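Local atomic coordinates of alanine racemase (Corynebacterium glutamicum, PDB entry 2DY3), a protein that belongs to the fold-type III family of pyridoxal-phosphate proteins, pairing a TIM-barrel domain with a beta-rich C-terminal domain, and holds pyridoxal-5'-phosphate in a pocket at the barrel. Residues P215-Y220 / T343-V348; G221-A226 / H230-A235. One frame throughout, in Å; residues are numbered along the deposited sequence.

Interaction 1 of 2, residues P215-Y220 / T343-V348; sequences PGLAFY and TINYEV. With PLP (pyridoxal-5'-phosphate), chain F.
L217 has its CG anti to the backbone N (chi1 -161°), which carries this atom over the ring of Y346. Y346 has its CG anti to the carbonyl carbon (chi1 -70°), and its ring reaches out from the helix to the phosphate. They meet at the phosphate end of the PLP pocket, where the TIM-barrel domain meets the C-terminal domain. The contact is a CH-pi interaction. L217 CG lies over one face of the Y346 ring, 3.9 Å from its centroid and 19° off the normal. L217 CG is offset toward the rim, 3.7 Å from Y346 CZ, while L217 CD2 reaches Y346 CD2 at 3.8 Å.

The phosphate of PLP joins both segments. It lies at the edge of the tyrosine ring, near its plane. On the barrel side, G216 N gives a hydrogen bond to PLP O3P and L217 N a fairly straight one to PLP O1P at 2.9 Å. G216 N lies just before the 3-10 segment 217-220 and L217 N at its start, so its N-terminal end meets the phosphate. S199 N and Y38 OH also bond to PLP.

Y346 comes from helix 345-350, with I344 at the N-cap position. Y275 of the second subunit packs on Y346, which puts this residue at the subunit interface. Each of the three terminal phosphate oxygens has a donor from these segments, and the one from the helix side is Y346 OH, 2.7 Å from PLP O2P.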
loop_
_atom_site.group_PDB
_atom_site.type_symbol
_atom_site.label_atom_id
_atom_site.label_comp_id
_atom_site.label_asym_id
_atom_site.label_seq_id
_atom_site.Cartn_x
_atom_site.Cartn_y
_atom_site.Cartn_z
ATOM N N PRO B 215 -21.511 -1.051 -10.211
ATOM C CA PRO B 215 -20.174 -1.099 -10.792
ATOM C C PRO B 215 -19.195 -0.258 -9.984
ATOM O O PRO B 215 -19.573 0.737 -9.358
ATOM C CB PRO B 215 -20.394 -0.548 -12.196
ATOM C CG PRO B 215 -21.460 0.480 -11.982
ATOM C CD PRO B 215 -22.407 -0.180 -10.996
ATOM N N GLY B 216 -17.939 -0.682 -9.985
ATOM C CA GLY B 216 -16.918 0.067 -9.284
ATOM C C GLY B 216 -15.894 0.538 -10.299
ATOM O O GLY B 216 -15.826 1.720 -10.646
ATOM N N LEU B 217 -15.112 -0.423 -10.782
ATOM C CA LEU B 217 -14.044 -0.208 -11.752
ATOM C C LEU B 217 -14.347 0.823 -12.849
ATOM O O LEU B 217 -13.532 1.704 -13.113
ATOM C CB LEU B 217 -13.682 -1.561 -12.374
ATOM C CG LEU B 217 -12.351 -1.791 -13.094
ATOM C CD1 LEU B 217 -12.416 -1.132 -14.415
ATOM C CD2 LEU B 217 -11.170 -1.278 -12.279
ATOM N N ALA B 218 -15.514 0.718 -13.482
ATOM C CA ALA B 218 -15.881 1.639 -14.556
ATOM C C ALA B 218 -15.915 3.126 -14.175
ATOM O O ALA B 218 -15.662 3.988 -15.022
ATOM C CB ALA B 218 -17.231 1.226 -15.162
ATOM N N PHE B 219 -16.233 3.437 -12.922
ATOM C CA PHE B 219 -16.286 4.838 -12.494
ATOM C C PHE B 219 -14.914 5.495 -12.579
ATOM O O PHE B 219 -14.797 6.720 -12.733
ATOM C CB PHE B 219 -16.794 4.958 -11.048
ATOM C CG PHE B 219 -18.283 4.801 -10.902
ATOM C CD1 PHE B 219 -18.855 3.552 -10.730
ATOM C CD2 PHE B 219 -19.113 5.910 -10.947
ATOM C CE1 PHE B 219 -20.229 3.413 -10.604
ATOM C CE2 PHE B 219 -20.483 5.778 -10.822
ATOM C CZ PHE B 219 -21.042 4.529 -10.650
ATOM N N TYR B 220 -13.876 4.672 -12.478
ATOM C CA TYR B 220 -12.504 5.158 -12.515
ATOM C C TYR B 220 -11.946 5.148 -13.936
ATOM O O TYR B 220 -10.759 5.397 -14.152
ATOM C CB TYR B 220 -11.655 4.306 -11.568
ATOM C CG TYR B 220 -12.303 4.192 -10.204
ATOM C CD1 TYR B 220 -12.420 5.304 -9.377
ATOM C CD2 TYR B 220 -12.885 3.000 -9.785
ATOM C CE1 TYR B 220 -13.101 5.235 -8.178
ATOM C CE2 TYR B 220 -13.573 2.926 -8.584
ATOM C CZ TYR B 220 -13.676 4.049 -7.786
ATOM O OH TYR B 220 -14.356 3.983 -6.590
ATOM N N THR B 343 -0.904 -9.046 -14.191
ATOM C CA THR B 343 -1.987 -8.870 -13.226
ATOM C C THR B 343 -3.133 -8.093 -13.884
ATOM O O THR B 343 -3.205 -8.009 -15.110
ATOM C CB THR B 343 -1.507 -8.124 -11.957
ATOM O OG1 THR B 343 -2.540 -8.164 -10.966
ATOM C CG2 THR B 343 -1.163 -6.672 -12.280
ATOM N N ILE B 344 -4.028 -7.526 -13.083
ATOM C CA ILE B 344 -5.168 -6.795 -13.633
ATOM C C ILE B 344 -5.182 -5.328 -13.208
ATOM O O ILE B 344 -4.605 -4.969 -12.182
ATOM C CB ILE B 344 -6.502 -7.474 -13.225
ATOM C CG1 ILE B 344 -6.622 -7.539 -11.703
ATOM C CG2 ILE B 344 -6.558 -8.887 -13.782
ATOM C CD1 ILE B 344 -7.845 -8.301 -11.219
ATOM N N ASN B 345 -5.849 -4.484 -13.995
ATOM C CA ASN B 345 -5.901 -3.054 -13.703
ATOM C C ASN B 345 -6.443 -2.708 -12.318
ATOM O O ASN B 345 -6.086 -1.672 -11.751
ATOM C CB ASN B 345 -6.678 -2.305 -14.803
ATOM C CG ASN B 345 -7.998 -2.973 -15.173
ATOM O OD1 ASN B 345 -8.507 -2.781 -16.281
ATOM N ND2 ASN B 345 -8.562 -3.737 -14.255
ATOM N N TYR B 346 -7.298 -3.568 -11.772
ATOM C CA TYR B 346 -7.843 -3.357 -10.429
ATOM C C TYR B 346 -6.688 -3.225 -9.435
ATOM O O TYR B 346 -6.680 -2.343 -8.571
ATOM C CB TYR B 346 -8.689 -4.550 -9.975
ATOM C CG TYR B 346 -10.018 -4.750 -10.670
ATOM C CD1 TYR B 346 -10.096 -5.387 -11.899
ATOM C CD2 TYR B 346 -11.207 -4.359 -10.056
ATOM C CE1 TYR B 346 -11.316 -5.640 -12.494
ATOM C CE2 TYR B 346 -12.433 -4.608 -10.644
ATOM C CZ TYR B 346 -12.482 -5.251 -11.864
ATOM O OH TYR B 346 -13.699 -5.528 -12.446
ATOM N N GLU B 347 -5.711 -4.120 -9.559
ATOM C CA GLU B 347 -4.574 -4.122 -8.648
ATOM C C GLU B 347 -3.592 -2.978 -8.869
ATOM O O GLU B 347 -3.077 -2.406 -7.909
ATOM C CB GLU B 347 -3.836 -5.466 -8.713
ATOM C CG GLU B 347 -2.676 -5.567 -7.715
ATOM C CD GLU B 347 -2.133 -6.986 -7.566
ATOM O OE1 GLU B 347 -1.803 -7.612 -8.592
ATOM O OE2 GLU B 347 -2.031 -7.475 -6.421
ATOM N N VAL B 348 -3.336 -2.625 -10.123
ATOM C CA VAL B 348 -2.402 -1.542 -10.390
ATOM C C VAL B 348 -2.868 -0.193 -9.821
ATOM O O VAL B 348 -2.061 0.548 -9.267
ATOM C CB VAL B 348 -2.110 -1.407 -11.908
ATOM C CG1 VAL B 348 -1.532 -2.720 -12.444
ATOM C CG2 VAL B 348 -3.358 -1.037 -12.655
HETATM N N1 PLP F . -19.900 -5.601 -5.574
HETATM C C2 PLP F . -19.153 -6.180 -4.544
HETATM C C2A PLP F . -19.855 -7.044 -3.510
HETATM C C3 PLP F . -17.757 -5.949 -4.500
HETATM O O3 PLP F . -16.999 -6.516 -3.497
HETATM C C4 PLP F . -17.143 -5.128 -5.496
HETATM C C4A PLP F . -15.614 -4.869 -5.520
HETATM C C5 PLP F . -17.958 -4.570 -6.542
HETATM C C6 PLP F . -19.321 -4.813 -6.557
HETATM C C5A PLP F . -17.395 -3.722 -7.642
HETATM O O4P PLP F . -16.907 -4.529 -8.706
HETATM P P PLP F . -16.220 -3.992 -10.074
HETATM O O1P PLP F . -15.108 -3.115 -9.728
HETATM O O2P PLP F . -15.793 -5.243 -10.702
HETATM O O3P PLP F . -17.326 -3.285 -10.757
#

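Interaction 2 of 2, residues G221-A226 / H230-A235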
loop_
_atom_site.group_PDB
_atom_site.type_symbol
_atom_site.label_atom_id
_atom_site.label_comp_id
_atom_site.label_asym_id
_atom_site.label_seq_id
_atom_site.Cartn_x
_atom_site.Cartn_y
_atom_site.Cartn_z
ATOM N N GLY B 221 -12.815 4.842 -14.895
ATOM C CA GLY B 221 -12.428 4.845 -16.294
ATOM C C GLY B 221 -11.658 3.658 -16.839
ATOM O O GLY B 221 -10.990 3.782 -17.867
ATOM N N LEU B 222 -11.750 2.508 -16.182
ATOM C CA LEU B 222 -11.031 1.327 -16.646
ATOM C C LEU B 222 -11.997 0.267 -17.176
ATOM O O LEU B 222 -13.074 0.080 -16.625
ATOM C CB LEU B 222 -10.187 0.752 -15.507
ATOM C CG LEU B 222 -9.225 1.711 -14.794
ATOM C CD1 LEU B 222 -8.633 1.028 -13.561
ATOM C CD2 LEU B 222 -8.122 2.145 -15.749
ATOM N N GLU B 223 -11.606 -0.414 -18.250
ATOM C CA GLU B 223 -12.432 -1.452 -18.867
ATOM C C GLU B 223 -12.172 -2.822 -18.248
ATOM O O GLU B 223 -11.029 -3.273 -18.152
ATOM C CB GLU B 223 -12.165 -1.523 -20.375
ATOM C CG GLU B 223 -12.650 -0.316 -21.182
ATOM C CD GLU B 223 -14.168 -0.186 -21.204
ATOM O OE1 GLU B 223 -14.855 -1.195 -20.946
ATOM O OE2 GLU B 223 -14.675 0.920 -21.492
ATOM N N PRO B 224 -13.244 -3.497 -17.813
ATOM C CA PRO B 224 -13.216 -4.824 -17.188
ATOM C C PRO B 224 -12.885 -5.953 -18.159
ATOM O O PRO B 224 -12.252 -6.938 -17.781
ATOM C CB PRO B 224 -14.628 -4.972 -16.619
ATOM C CG PRO B 224 -15.097 -3.553 -16.454
ATOM C CD PRO B 224 -14.583 -2.901 -17.702
ATOM N N VAL B 225 -13.321 -5.810 -19.405
ATOM C CA VAL B 225 -13.088 -6.835 -20.418
ATOM C C VAL B 225 -12.339 -6.308 -21.635
ATOM O O VAL B 225 -12.713 -5.292 -22.221
ATOM C CB VAL B 225 -14.421 -7.444 -20.890
ATOM C CG1 VAL B 225 -15.371 -6.338 -21.307
ATOM C CG2 VAL B 225 -14.178 -8.401 -22.047
ATOM N N ALA B 226 -11.279 -7.012 -22.012
ATOM C CA ALA B 226 -10.471 -6.619 -23.159
ATOM C C ALA B 226 -11.296 -6.639 -24.438
ATOM O O ALA B 226 -12.094 -7.552 -24.661
ATOM C CB ALA B 226 -9.276 -7.554 -23.299
ATOM N N HIS B 230 -16.452 1.727 -24.277
ATOM C CA HIS B 230 -17.613 2.292 -23.595
ATOM C C HIS B 230 -17.492 3.798 -23.402
ATOM O O HIS B 230 -18.353 4.425 -22.787
ATOM C CB HIS B 230 -17.843 1.599 -22.246
ATOM C CG HIS B 230 -18.144 0.137 -22.363
ATOM N ND1 HIS B 230 -17.207 -0.841 -22.103
ATOM C CD2 HIS B 230 -19.269 -0.514 -22.744
ATOM C CE1 HIS B 230 -17.742 -2.029 -22.318
ATOM N NE2 HIS B 230 -18.992 -1.860 -22.708
ATOM N N GLY B 231 -16.424 4.378 -23.938
ATOM C CA GLY B 231 -16.223 5.812 -23.826
ATOM C C GLY B 231 -15.830 6.270 -22.436
ATOM O O GLY B 231 -16.147 7.391 -22.030
ATOM N N LEU B 232 -15.131 5.410 -21.705
ATOM C CA LEU B 232 -14.700 5.743 -20.354
ATOM C C LEU B 232 -13.404 6.538 -20.371
ATOM O O LEU B 232 -12.608 6.421 -21.306
ATOM C CB LEU B 232 -14.519 4.466 -19.530
ATOM C CG LEU B 232 -15.807 3.657 -19.357
ATOM C CD1 LEU B 232 -15.582 2.499 -18.399
ATOM C CD2 LEU B 232 -16.903 4.576 -18.821
ATOM N N LYS B 233 -13.204 7.350 -19.335
ATOM C CA LYS B 233 -12.006 8.171 -19.207
ATOM C C LYS B 233 -11.194 7.826 -17.956
ATOM O O LYS B 233 -11.613 8.112 -16.834
ATOM C CB LYS B 233 -12.390 9.650 -19.164
ATOM C CG LYS B 233 -12.431 10.328 -20.519
ATOM C CD LYS B 233 -13.233 9.527 -21.520
ATOM C CE LYS B 233 -13.154 10.143 -22.906
ATOM N NZ LYS B 233 -13.771 9.253 -23.930
ATOM N N PRO B 234 -10.020 7.198 -18.134
ATOM C CA PRO B 234 -9.170 6.832 -16.997
ATOM C C PRO B 234 -8.964 8.058 -16.120
ATOM O O PRO B 234 -8.781 9.156 -16.628
ATOM C CB PRO B 234 -7.885 6.364 -17.672
ATOM C CG PRO B 234 -8.406 5.717 -18.918
ATOM C CD PRO B 234 -9.430 6.730 -19.400
ATOM N N ALA B 235 -8.992 7.873 -14.807
ATOM C CA ALA B 235 -8.850 9.006 -13.904
ATOM C C ALA B 235 -7.534 9.083 -13.130
ATOM O O ALA B 235 -7.205 10.129 -12.569
ATOM C CB ALA B 235 -10.018 9.015 -12.932
HETATM O O HOH W 1 -10.990 3.706 -20.430
#
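H230 and E223 make the main polar contact between the two arms of this irregular loop, a histidine-carboxylate hydrogen bond. H230 ND1 donates to E223 OE1 over 2.6 Å, at an N-H...O angle of 150°. The oxygen lies close to the imidazole plane and is met on its syn side, 23° out of the carboxylate plane. A weak second bond runs from H230 ND1 to E223 OE2 at 3.1 Å. The ring and carboxylate planes are 24° apart. The bend of the glutamate chain at chi2 folds its carboxylate back to the histidine. The second ring nitrogen, H230 NE2, makes a weak hydrogen bond to L203 O. The histidine is thus held at both nitrogens.

Van der Waals contacts, two of them carbon to oxygen, continue along the arms. L232 CD1 lies 3.6 Å from E223 OE2, and L232 CB packs on G221 CA. P234 CG rests 3.4 Å from G221 O.

Backbone contacts are closest at G221. G221 CA makes a CA-H...O contact of 3.4 Å with K233 O. G221 has a positive phi, which suits glycine, and its backbone lies directly against the K233-P234 peptide. A water donates to G221 O at 2.6 Å and, weakly, to L232 O.

The whole loop connects strand 212-213 to strand 236-247. L232 and K233 pack on helix 10-24, P224 touches S199 and P200 of helix 199-202, and L222 reaches N345 and V349 of helix 345-350.

Interaction 2 is nested inside the chain loop that interaction 1 closes, and their centres are about 9 Å apart. Interaction 1 is buried near the middle of the chain and joins the barrel domain to the C-terminal domain. Interaction 2 is partly buried, lies farther out and links two arms of one loop. Direct hydrogen bonds cross only interaction 2. In interaction 1 the phosphate takes bonds from both sides, beside an apolar leucine-tyrosine contact. A probable hydrogen bond between Y220 O and A235 N joins the two sites. Helix 345-350 is shared: it supplies Y346 to interaction 1, and L222 of interaction 2 packs on it.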